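Local coordinates for AP endonuclease, family protein 2 (Mycobacterium smegmatis, PDB 5TNV), which binds a magnesium ion in a xylose isomerase-like TIM barrel and may act as an endonuclease or an isomerase, at residues 77-82 with 124-129; 71-76 with 103-108; 23-28 with 316-321; 249-254 with 291-296. All blocks are in the same frame, centred on the assembly; numbering follows the deposited sequence. Where two conformers were deposited one is given.

Contact 1: residues 77-82 with 124-129; sequences PLAALS and HRLIDL
The guanidinium group of Arg125 is the flat group here, and it meets the 77-82 turn along its edge. Ala79 O lies by that edge, tilted 27° from the plane, and accepts a hydrogen bond from Arg125 NE at 2.9 Å. The N-H points well off the line to the acceptor, 139° at the hydrogen, yet the donor arrives in the carbonyl plane of Ala79, on a lone pair. A water lies in plane at the guanidinium edge, 2.8 Å from Arg125 NH2; it donates in turn to Leu78 O and Leu81 O, so that one arginine serves three carbonyls of the turn, one directly and two through the water. The bend of the arginine chain at chi3 (64°) turns NE toward Ala79 O, while Arg125 CB lies 4.2 Å from Ala79 CB. Beside this polar rim the contact is apolar. Ala79 CB rests 4.0 Å from Leu126 CD2, and Leu129 CD1 reaches Leu78 CB at 4.2 Å. Residues 78-80 have helical backbone angles, and the turn leads from strand 68-70 into helix 83-95, where Leu78 packs on Ile86 and Phe89. Helix 116-133 carries the other half: Leu126 continues inward to Met105, and on another side Ile127 packs against helix 169-185. The contact thus joins the loop between strand 68-70 and helix 83-95 to the neighbouring helix 116-133.

Contact 2: residues 71-76 with 103-108; sequences PTDAWV and ISMTRS
The carboxylate of Asp73 takes hold of the 103-108 segment through both of its oxygens. OD1 accepts two bonds from one residue: in the conformer described, Thr106 OG1 donates at 2.9 Å to the syn lone pair, while the backbone N of Thr106 comes in from above the carboxylate plane, 37° out of it. OD2 is met on its syn side by Ser108 OG, which donates at 2.8 Å, so bonds to both oxygens limit the rotation of the group. Asp73 reaches them with CG held between its backbone N and carbonyl carbon (chi1 63°). Just before it, Thr72 CA makes a CH...O contact with Ser104 O at 3.0 Å, and Pro71 CG touches Ile103 CG1 at 4.1 Å. An ST turn probably helps to set Asp73 in place: Thr72 OG1 accepts from Ala74 N and donates to Pro71 O, 2.7 Å away. Further out, Ser104 OG bonds to Asp70 and to His252, a magnesium ligand, which makes Ser104 a second-shell residue of the metal site. These are loops following the C-terminal ends of the neighbouring parallel strands 68-70 and 99-104, the end of a TIM barrel where active sites lie, and here they tie one rim loop to the next.

Contact 3: residues 23-28 with 316-321; sequences SAHTWP and YILQVL
His25 lays its imidazole over the end of Leu318, whose CD1, in the conformer described, sits above the middle of the ring, 3.6 Å from the centroid and 12° off the normal: a CH-pi contact over one face. It belongs to the closure of the TIM barrel, where the segment leading into the first strand, 29-32, packs on the last helix, 306-325. The CB of His25 points away from the helix, but with CG anti to its carbonyl carbon (chi1 -74°) the ring swings back across the leucine, and the two side chains cross at about a right angle. The same methyl also comes near the backbone, with Leu318 CD1 3.3 Å from Ala24 O. Leu318 gets there with CG anti to its own backbone N (chi1 175°).

One turn further along the helix, Leu321 fills the angle between Ala24 and Trp27. Its CB meets Ala24 CB at 3.9 Å, and its CD1 approaches the indole obliquely. No hydrogen bond crosses between the two segments; the join rests on apolar and CH-pi packing, while the short turn itself is held by a bond between Ser23 OG and Thr26 OG1 and by the backbone. The indole of Trp27 is gripped from other sides: its NE1 donates to Gly295 O, and its rings meet Phe297 and Tyr22. Elsewhere on the helix a second subunit comes into reach, where Tyr316 OH bonds Asp305 of that neighbouring chain. In the loop before the strand, Leu321 CD1 approaches Trp27 most closely at CB, 3.9 Å away.

Contact 4: residues 249-254 with 291-296; sequences NFWHIK and LGYTGP
The strand bearing His252, a ligand of the magnesium ion along with Glu193 and Asp223, starts in this contact, where the beginning of strand 251-261 in the TIM barrel meets the loop running from helix 281-290 into strand 297-299. The pairing centres on a T-shaped stack: Trp251 directs the edge of its six-membered ring at one face of Tyr293, with centroids 5.5 Å apart and planes at 79°. Trp251 CE3 is the atom above the tyrosine face, while Gly295 N lies over the opposite face, so the phenol is held between the indole and its own loop. The tyrosine ring reaches in because its CG is anti to the backbone N (chi1 -180°), which carries OH across to the Phe250-Trp251 peptide. There Tyr293 OH packs 3.1 Å from Phe250 C. The same hydroxyl gives a weak bond to Pro296 O. That carbonyl also receives a weak bond from Trp251 N, at 3.3 Å, and touches Phe250 CD1. Pro296 CG packs against the same phenyl carbon at 3.9 Å, the two side chains crossing nearly at right angles. At Gly295 the backbones come close, and Gly295 CA makes a CH...O contact with Asn249 O, 3.4 Å away.

How the contacts relate
Contacts 1 and 2 form one continuous body: their centres are 11 Å apart, and Leu126 CD1 packs on Met105 CG at 3.7 Å while Leu78 CD1 meets Pro71 CG at 4.0 Å. Contact 2 then reaches across the barrel to contact 4, where Ser104 OG lies 2.9 Å from His252 NE2, a probable hydrogen bond made by the imidazole nitrogen that does not bind the magnesium, which ND1 holds. Contact 4 continues into contact 3 through Trp27 NE1 and Gly295 O, 2.8 Å apart. Contacts 1 and 3, with centres about 29 Å apart, do not touch; contact 3 lies away from the metal site and brings together the two ends of the chain.

Contact 1: residues 77-82 with 124-129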
# COMPACT_ATOMS: atom_id res chain seq x y z
N PRO A 77 -28.71 9.45 -12.78
CA PRO A 77 -29.81 8.64 -12.24
C PRO A 77 -30.64 8.07 -13.36
O PRO A 77 -31.63 8.72 -13.82
CB PRO A 77 -30.57 9.63 -11.39
CG PRO A 77 -30.40 10.94 -12.13
CD PRO A 77 -29.00 10.87 -12.65
N LEU A 78 -30.32 6.88 -13.80
CA LEU A 78 -30.99 6.29 -14.96
C LEU A 78 -32.49 6.13 -14.74
O LEU A 78 -33.25 6.28 -15.69
CB LEU A 78 -30.35 4.95 -15.34
CG LEU A 78 -28.89 5.01 -15.75
CD1 LEU A 78 -28.37 3.62 -16.06
CD2 LEU A 78 -28.62 5.92 -16.93
N ALA A 79 -32.92 5.83 -13.52
CA ALA A 79 -34.34 5.66 -13.27
C ALA A 79 -35.12 6.96 -13.48
O ALA A 79 -36.32 6.93 -13.68
CB ALA A 79 -34.54 5.10 -11.87
N ALA A 80 -34.46 8.10 -13.37
CA ALA A 80 -35.08 9.42 -13.45
C ALA A 80 -35.02 10.03 -14.83
O ALA A 80 -35.74 10.98 -15.09
CB ALA A 80 -34.42 10.38 -12.46
N LEU A 81 -34.16 9.56 -15.71
CA LEU A 81 -34.04 10.16 -17.05
C LEU A 81 -35.22 9.85 -17.91
O LEU A 81 -35.84 8.78 -17.84
CB LEU A 81 -32.77 9.64 -17.75
CG LEU A 81 -31.42 10.07 -17.19
CD1 LEU A 81 -30.32 9.48 -18.07
CD2 LEU A 81 -31.28 11.58 -17.08
N SER A 82 -35.53 10.81 -18.81
CA SER A 82 -36.46 10.53 -19.85
C SER A 82 -35.91 9.44 -20.76
O SER A 82 -34.70 9.18 -20.82
CB SER A 82 -36.69 11.76 -20.70
OG SER A 82 -35.52 12.11 -21.43
N HIS A 124 -37.66 -1.12 -9.34
CA HIS A 124 -38.39 -1.75 -10.46
C HIS A 124 -38.00 -1.16 -11.81
O HIS A 124 -37.82 -1.88 -12.79
CB HIS A 124 -39.89 -1.63 -10.22
CG HIS A 124 -40.47 -2.61 -9.29
ND1 HIS A 124 -40.50 -3.96 -9.58
CD2 HIS A 124 -41.12 -2.42 -8.08
CE1 HIS A 124 -41.14 -4.57 -8.58
NE2 HIS A 124 -41.51 -3.66 -7.69
N ARG A 125 -37.87 0.19 -11.86
CA ARG A 125 -37.46 0.83 -13.11
C ARG A 125 -36.08 0.33 -13.55
O ARG A 125 -35.85 0.08 -14.75
CB ARG A 125 -37.49 2.33 -12.98
CG ARG A 125 -38.84 2.96 -12.95
CD ARG A 125 -38.86 4.48 -13.00
NE ARG A 125 -38.32 4.92 -14.26
CZ ARG A 125 -38.93 4.93 -15.44
NH1 ARG A 125 -40.20 4.50 -15.46
NH2 ARG A 125 -38.28 5.37 -16.53
N LEU A 126 -35.16 0.22 -12.60
CA LEU A 126 -33.81 -0.28 -12.91
C LEU A 126 -33.83 -1.73 -13.38
O LEU A 126 -33.06 -2.10 -14.28
CB LEU A 126 -32.87 -0.07 -11.75
CG LEU A 126 -32.61 1.38 -11.36
CD1 LEU A 126 -31.78 1.46 -10.09
CD2 LEU A 126 -31.87 2.13 -12.47
N ILE A 127 -34.72 -2.56 -12.84
CA ILE A 127 -34.89 -3.93 -13.31
C ILE A 127 -35.37 -3.95 -14.75
O ILE A 127 -34.94 -4.83 -15.50
CB ILE A 127 -35.76 -4.73 -12.34
CG1 ILE A 127 -35.05 -4.94 -10.99
CG2 ILE A 127 -36.22 -6.05 -12.96
CD1 ILE A 127 -35.92 -5.50 -9.88
N ASP A 128 -36.24 -3.04 -15.15
CA ASP A 128 -36.60 -2.93 -16.56
C ASP A 128 -35.52 -2.39 -17.45
O ASP A 128 -35.37 -2.85 -18.57
CB ASP A 128 -37.91 -2.08 -16.72
CG ASP A 128 -39.12 -2.91 -16.37
OD1 ASP A 128 -39.16 -4.16 -16.53
OD2 ASP A 128 -40.10 -2.28 -15.93
N LEU A 129 -34.70 -1.45 -16.95
CA LEU A 129 -33.61 -0.91 -17.75
C LEU A 129 -32.46 -1.87 -17.93
O LEU A 129 -31.78 -1.88 -18.99
CB LEU A 129 -33.08 0.41 -17.12
CG LEU A 129 -34.03 1.60 -17.34
CD1 LEU A 129 -33.76 2.72 -16.35
CD2 LEU A 129 -33.89 2.11 -18.76
O HOH W 1 -35.65 6.17 -17.04

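Contact 2: residues 71-76 with 103-108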
# COMPACT_ATOMS: atom_id res chain seq x y z
N PRO A 71 -23.24 1.97 -12.94
CA PRO A 71 -23.48 3.42 -12.78
C PRO A 71 -23.92 3.80 -11.36
O PRO A 71 -23.92 4.99 -11.05
CB PRO A 71 -24.60 3.68 -13.78
CG PRO A 71 -25.37 2.39 -13.79
CD PRO A 71 -24.28 1.33 -13.75
N THR A 72 -24.32 2.83 -10.57
CA THR A 72 -24.99 3.09 -9.27
C THR A 72 -26.25 3.88 -9.52
O THR A 72 -26.75 3.95 -10.65
CB THR A 72 -24.05 3.65 -8.19
OG1 THR A 72 -23.85 5.09 -8.36
CG2 THR A 72 -22.73 2.95 -8.15
N ASP A 73 -26.80 4.48 -8.46
CA ASP A 73 -27.83 5.51 -8.51
C ASP A 73 -27.31 6.81 -7.94
O ASP A 73 -28.10 7.78 -7.77
CB ASP A 73 -29.12 5.10 -7.78
CG ASP A 73 -28.94 4.86 -6.33
OD1 ASP A 73 -27.81 4.98 -5.85
OD2 ASP A 73 -29.92 4.52 -5.63
N ALA A 74 -26.00 6.94 -7.70
CA ALA A 74 -25.38 8.13 -7.09
C ALA A 74 -24.66 9.02 -8.10
O ALA A 74 -24.05 10.02 -7.69
CB ALA A 74 -24.44 7.65 -5.99
N TRP A 75 -24.73 8.65 -9.36
CA TRP A 75 -24.10 9.35 -10.49
C TRP A 75 -25.27 9.76 -11.40
O TRP A 75 -26.26 10.37 -10.92
CB TRP A 75 -22.98 8.51 -11.09
CG TRP A 75 -22.34 9.05 -12.33
CD1 TRP A 75 -21.73 10.26 -12.48
CD2 TRP A 75 -22.26 8.41 -13.58
NE1 TRP A 75 -21.28 10.41 -13.76
CE2 TRP A 75 -21.59 9.28 -14.47
CE3 TRP A 75 -22.68 7.16 -14.10
CZ2 TRP A 75 -21.35 8.97 -15.81
CZ3 TRP A 75 -22.45 6.85 -15.41
CH2 TRP A 75 -21.78 7.75 -16.26
N VAL A 76 -25.26 9.48 -12.70
CA VAL A 76 -26.40 9.76 -13.57
C VAL A 76 -27.57 8.87 -13.14
O VAL A 76 -27.41 7.64 -13.13
CB VAL A 76 -26.02 9.50 -15.04
CG1 VAL A 76 -27.23 9.66 -15.92
CG2 VAL A 76 -24.87 10.38 -15.51
N ILE A 103 -26.24 -2.76 -11.82
CA ILE A 103 -26.67 -1.44 -11.35
C ILE A 103 -26.89 -1.55 -9.83
O ILE A 103 -27.78 -2.28 -9.39
CB ILE A 103 -27.93 -0.93 -12.04
CG1 ILE A 103 -27.79 -0.92 -13.54
CG2 ILE A 103 -28.31 0.43 -11.46
CD1 ILE A 103 -29.06 -0.59 -14.31
N SER A 104 -26.10 -0.81 -9.07
CA SER A 104 -26.11 -0.84 -7.61
C SER A 104 -26.71 0.41 -7.02
O SER A 104 -26.11 1.48 -7.03
CB SER A 104 -24.68 -1.03 -7.06
OG SER A 104 -24.15 -2.28 -7.45
N MET A 105 -27.89 0.28 -6.42
CA MET A 105 -28.48 1.35 -5.66
C MET A 105 -27.69 1.54 -4.38
O MET A 105 -27.26 0.56 -3.81
CB MET A 105 -29.94 1.04 -5.36
CG MET A 105 -30.81 0.93 -6.59
SD MET A 105 -32.49 0.41 -6.25
CE MET A 105 -33.30 1.78 -5.40
N THR A 106 -27.55 2.78 -3.94
CA THR A 106 -26.67 2.98 -2.78
C THR A 106 -27.53 3.15 -1.56
O THR A 106 -28.23 2.29 -1.06
CB THR A 106 -25.67 4.09 -3.15
OG1 THR A 106 -26.33 5.35 -3.44
CG2 THR A 106 -24.88 3.69 -4.40
N ARG A 107 -27.61 4.06 -0.76
CA ARG A 107 -28.29 4.73 0.29
C ARG A 107 -29.71 5.14 -0.15
O ARG A 107 -30.15 6.25 -0.02
CB ARG A 107 -27.46 5.88 0.86
CG ARG A 107 -26.10 5.36 1.38
CD ARG A 107 -25.25 6.45 2.03
NE ARG A 107 -23.92 5.92 2.31
CZ ARG A 107 -23.63 5.10 3.31
NH1 ARG A 107 -24.54 4.76 4.20
NH2 ARG A 107 -22.40 4.64 3.42
N SER A 108 -30.41 4.12 -0.65
CA SER A 108 -31.73 4.20 -1.25
C SER A 108 -32.55 3.01 -0.81
O SER A 108 -33.04 2.21 -1.60
CB SER A 108 -31.63 4.23 -2.77
OG SER A 108 -30.84 5.32 -3.15

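Contact 3: residues 23-28 with 316-321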
# COMPACT_ATOMS: atom_id res chain seq x y z
N SER A 23 -15.46 -16.79 -19.07
CA SER A 23 -14.01 -17.08 -19.06
C SER A 23 -13.32 -15.96 -18.29
O SER A 23 -13.97 -14.94 -18.05
CB SER A 23 -13.50 -17.12 -20.49
OG SER A 23 -13.32 -15.83 -21.06
N ALA A 24 -12.05 -16.08 -17.96
CA ALA A 24 -11.40 -14.97 -17.26
C ALA A 24 -11.51 -13.63 -18.05
O ALA A 24 -11.80 -12.59 -17.41
CB ALA A 24 -9.94 -15.27 -16.97
N HIS A 25 -11.30 -13.64 -19.34
CA HIS A 25 -11.25 -12.37 -20.11
C HIS A 25 -12.60 -11.78 -20.44
O HIS A 25 -12.74 -10.65 -20.90
CB HIS A 25 -10.37 -12.67 -21.36
CG HIS A 25 -9.01 -12.70 -20.65
ND1 HIS A 25 -8.62 -13.75 -19.81
CD2 HIS A 25 -7.98 -11.81 -20.56
CE1 HIS A 25 -7.43 -13.55 -19.29
NE2 HIS A 25 -7.01 -12.37 -19.74
N THR A 26 -13.67 -12.52 -20.20
CA THR A 26 -15.00 -11.97 -20.42
C THR A 26 -15.75 -11.81 -19.11
O THR A 26 -16.89 -11.34 -19.14
CB THR A 26 -15.82 -12.82 -21.39
OG1 THR A 26 -15.87 -14.17 -20.86
CG2 THR A 26 -15.18 -12.76 -22.76
N TRP A 27 -15.21 -12.23 -17.97
CA TRP A 27 -15.94 -12.12 -16.72
C TRP A 27 -16.13 -10.64 -16.41
O TRP A 27 -15.14 -9.91 -16.30
CB TRP A 27 -15.15 -12.81 -15.59
CG TRP A 27 -15.99 -13.17 -14.41
CD1 TRP A 27 -16.85 -12.37 -13.72
CD2 TRP A 27 -16.07 -14.46 -13.78
NE1 TRP A 27 -17.46 -13.07 -12.72
CE2 TRP A 27 -16.99 -14.37 -12.72
CE3 TRP A 27 -15.45 -15.71 -14.03
CZ2 TRP A 27 -17.28 -15.45 -11.92
CZ3 TRP A 27 -15.74 -16.78 -13.23
CH2 TRP A 27 -16.67 -16.63 -12.17
N PRO A 28 -17.34 -10.13 -16.25
CA PRO A 28 -17.48 -8.68 -16.03
C PRO A 28 -16.89 -8.23 -14.70
O PRO A 28 -17.23 -8.80 -13.67
CB PRO A 28 -19.00 -8.44 -16.14
CG PRO A 28 -19.48 -9.56 -17.00
CD PRO A 28 -18.67 -10.73 -16.46
N TYR A 316 -5.95 -7.04 -10.99
CA TYR A 316 -5.69 -8.08 -10.00
C TYR A 316 -6.66 -9.24 -10.15
O TYR A 316 -6.24 -10.40 -10.19
CB TYR A 316 -5.78 -7.43 -8.62
CG TYR A 316 -5.69 -8.43 -7.49
CD1 TYR A 316 -4.44 -8.79 -7.01
CD2 TYR A 316 -6.79 -9.01 -6.90
CE1 TYR A 316 -4.29 -9.71 -5.99
CE2 TYR A 316 -6.65 -9.89 -5.86
CZ TYR A 316 -5.39 -10.24 -5.40
OH TYR A 316 -5.28 -11.12 -4.35
N ILE A 317 -7.95 -8.93 -10.18
CA ILE A 317 -8.97 -9.97 -10.31
C ILE A 317 -8.75 -10.75 -11.60
O ILE A 317 -8.85 -11.98 -11.62
CB ILE A 317 -10.40 -9.37 -10.23
CG1 ILE A 317 -10.66 -8.74 -8.87
CG2 ILE A 317 -11.46 -10.39 -10.59
CD1 ILE A 317 -11.86 -7.84 -8.83
N LEU A 318 -8.47 -10.06 -12.70
CA LEU A 318 -8.27 -10.74 -13.97
C LEU A 318 -7.11 -11.73 -13.85
O LEU A 318 -7.23 -12.84 -14.38
CB LEU A 318 -8.08 -9.67 -15.05
CG LEU A 318 -7.73 -10.19 -16.44
CD1 LEU A 318 -8.87 -11.03 -16.99
CD2 LEU A 318 -7.35 -9.02 -17.34
N GLN A 319 -6.02 -11.40 -13.19
CA GLN A 319 -4.91 -12.36 -13.06
C GLN A 319 -5.37 -13.53 -12.21
O GLN A 319 -4.99 -14.70 -12.53
CB GLN A 319 -3.66 -11.67 -12.52
CG GLN A 319 -2.43 -12.57 -12.54
CD GLN A 319 -2.28 -13.61 -11.43
OE1 GLN A 319 -2.73 -13.42 -10.30
NE2 GLN A 319 -1.69 -14.74 -11.76
N VAL A 320 -6.02 -13.32 -11.10
CA VAL A 320 -6.44 -14.39 -10.22
C VAL A 320 -7.36 -15.35 -11.01
O VAL A 320 -7.19 -16.58 -10.95
CB VAL A 320 -7.13 -13.85 -8.95
CG1 VAL A 320 -7.78 -14.97 -8.14
CG2 VAL A 320 -6.14 -13.09 -8.07
N LEU A 321 -8.32 -14.79 -11.71
CA LEU A 321 -9.27 -15.59 -12.51
C LEU A 321 -8.55 -16.35 -13.60
O LEU A 321 -8.85 -17.52 -13.87
CB LEU A 321 -10.36 -14.72 -13.14
CG LEU A 321 -11.36 -14.07 -12.20
CD1 LEU A 321 -12.30 -13.17 -12.98
CD2 LEU A 321 -12.17 -15.10 -11.38

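Contact 4: residues 249-254 with 291-296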
# COMPACT_ATOMS: atom_id res chain seq x y z
N ASN A 249 -24.59 -13.95 -5.47
CA ASN A 249 -24.83 -13.84 -6.94
C ASN A 249 -24.17 -12.60 -7.55
O ASN A 249 -24.35 -12.36 -8.74
CB ASN A 249 -26.31 -13.92 -7.27
CG ASN A 249 -27.09 -12.74 -6.72
OD1 ASN A 249 -26.62 -11.97 -5.90
ND2 ASN A 249 -28.35 -12.62 -7.12
N PHE A 250 -23.44 -11.83 -6.78
CA PHE A 250 -22.85 -10.55 -7.19
C PHE A 250 -21.81 -10.21 -6.13
O PHE A 250 -21.93 -10.68 -5.01
CB PHE A 250 -23.95 -9.49 -7.24
CG PHE A 250 -23.50 -8.10 -7.64
CD1 PHE A 250 -22.75 -7.87 -8.78
CD2 PHE A 250 -23.88 -6.99 -6.87
CE1 PHE A 250 -22.38 -6.62 -9.17
CE2 PHE A 250 -23.51 -5.71 -7.26
CZ PHE A 250 -22.79 -5.51 -8.41
N TRP A 251 -20.85 -9.35 -6.45
CA TRP A 251 -19.77 -9.13 -5.48
C TRP A 251 -19.14 -7.73 -5.65
O TRP A 251 -18.35 -7.52 -6.54
CB TRP A 251 -18.73 -10.24 -5.65
CG TRP A 251 -17.79 -10.43 -4.48
CD1 TRP A 251 -17.63 -9.71 -3.32
CD2 TRP A 251 -16.86 -11.53 -4.39
NE1 TRP A 251 -16.65 -10.29 -2.55
CE2 TRP A 251 -16.17 -11.40 -3.18
CE3 TRP A 251 -16.59 -12.58 -5.25
CZ2 TRP A 251 -15.20 -12.33 -2.81
CZ3 TRP A 251 -15.61 -13.51 -4.90
CH2 TRP A 251 -14.93 -13.37 -3.69
N HIS A 252 -19.49 -6.84 -4.73
CA HIS A 252 -18.72 -5.62 -4.46
C HIS A 252 -17.46 -6.07 -3.71
O HIS A 252 -17.57 -6.65 -2.62
CB HIS A 252 -19.48 -4.64 -3.59
CG HIS A 252 -20.57 -3.86 -4.22
ND1 HIS A 252 -21.16 -2.82 -3.54
CD2 HIS A 252 -21.16 -4.00 -5.44
CE1 HIS A 252 -22.07 -2.35 -4.37
NE2 HIS A 252 -22.11 -3.00 -5.51
N ILE A 253 -16.31 -5.82 -4.30
CA ILE A 253 -15.07 -6.46 -3.82
C ILE A 253 -14.04 -5.36 -3.54
O ILE A 253 -13.54 -4.71 -4.46
CB ILE A 253 -14.62 -7.53 -4.82
CG1 ILE A 253 -13.39 -8.29 -4.30
CG2 ILE A 253 -14.41 -7.02 -6.23
CD1 ILE A 253 -13.08 -9.57 -5.05
N LYS A 254 -13.70 -5.20 -2.27
CA LYS A 254 -12.75 -4.18 -1.82
C LYS A 254 -12.03 -4.70 -0.58
O LYS A 254 -12.47 -5.63 0.10
CB LYS A 254 -13.42 -2.82 -1.57
CG LYS A 254 -14.47 -2.78 -0.49
CD LYS A 254 -14.92 -1.36 -0.19
CE LYS A 254 -16.10 -1.25 0.78
NZ LYS A 254 -17.36 -1.70 0.15
N LEU A 291 -16.93 -22.87 -4.83
CA LEU A 291 -18.29 -22.91 -4.30
C LEU A 291 -19.34 -22.61 -5.36
O LEU A 291 -20.52 -22.56 -5.00
CB LEU A 291 -18.41 -21.98 -3.11
CG LEU A 291 -17.60 -22.34 -1.88
CD1 LEU A 291 -17.63 -21.23 -0.84
CD2 LEU A 291 -18.11 -23.64 -1.31
N GLY A 292 -18.96 -22.44 -6.64
CA GLY A 292 -19.90 -22.26 -7.73
C GLY A 292 -20.27 -20.81 -8.01
O GLY A 292 -21.23 -20.60 -8.75
N TYR A 293 -19.53 -19.85 -7.52
CA TYR A 293 -19.83 -18.46 -7.76
C TYR A 293 -19.68 -18.16 -9.24
O TYR A 293 -18.67 -18.50 -9.85
CB TYR A 293 -18.87 -17.56 -6.91
CG TYR A 293 -19.19 -16.10 -7.17
CD1 TYR A 293 -20.29 -15.49 -6.62
CD2 TYR A 293 -18.39 -15.30 -8.01
CE1 TYR A 293 -20.60 -14.17 -6.83
CE2 TYR A 293 -18.71 -13.97 -8.29
CZ TYR A 293 -19.82 -13.41 -7.70
OH TYR A 293 -20.23 -12.15 -7.93
N THR A 294 -20.66 -17.48 -9.81
CA THR A 294 -20.63 -17.09 -11.23
C THR A 294 -21.06 -15.68 -11.52
O THR A 294 -21.07 -15.28 -12.68
CB THR A 294 -21.56 -18.03 -12.06
OG1 THR A 294 -22.92 -17.89 -11.59
CG2 THR A 294 -21.16 -19.48 -11.96
N GLY A 295 -21.37 -14.87 -10.51
CA GLY A 295 -21.86 -13.53 -10.76
C GLY A 295 -20.81 -12.53 -11.14
O GLY A 295 -19.61 -12.76 -10.94
N PRO A 296 -21.20 -11.38 -11.66
CA PRO A 296 -20.24 -10.35 -12.03
C PRO A 296 -19.57 -9.76 -10.76
O PRO A 296 -20.09 -9.85 -9.66
CB PRO A 296 -21.07 -9.32 -12.79
CG PRO A 296 -22.44 -9.51 -12.34
CD PRO A 296 -22.61 -10.94 -11.91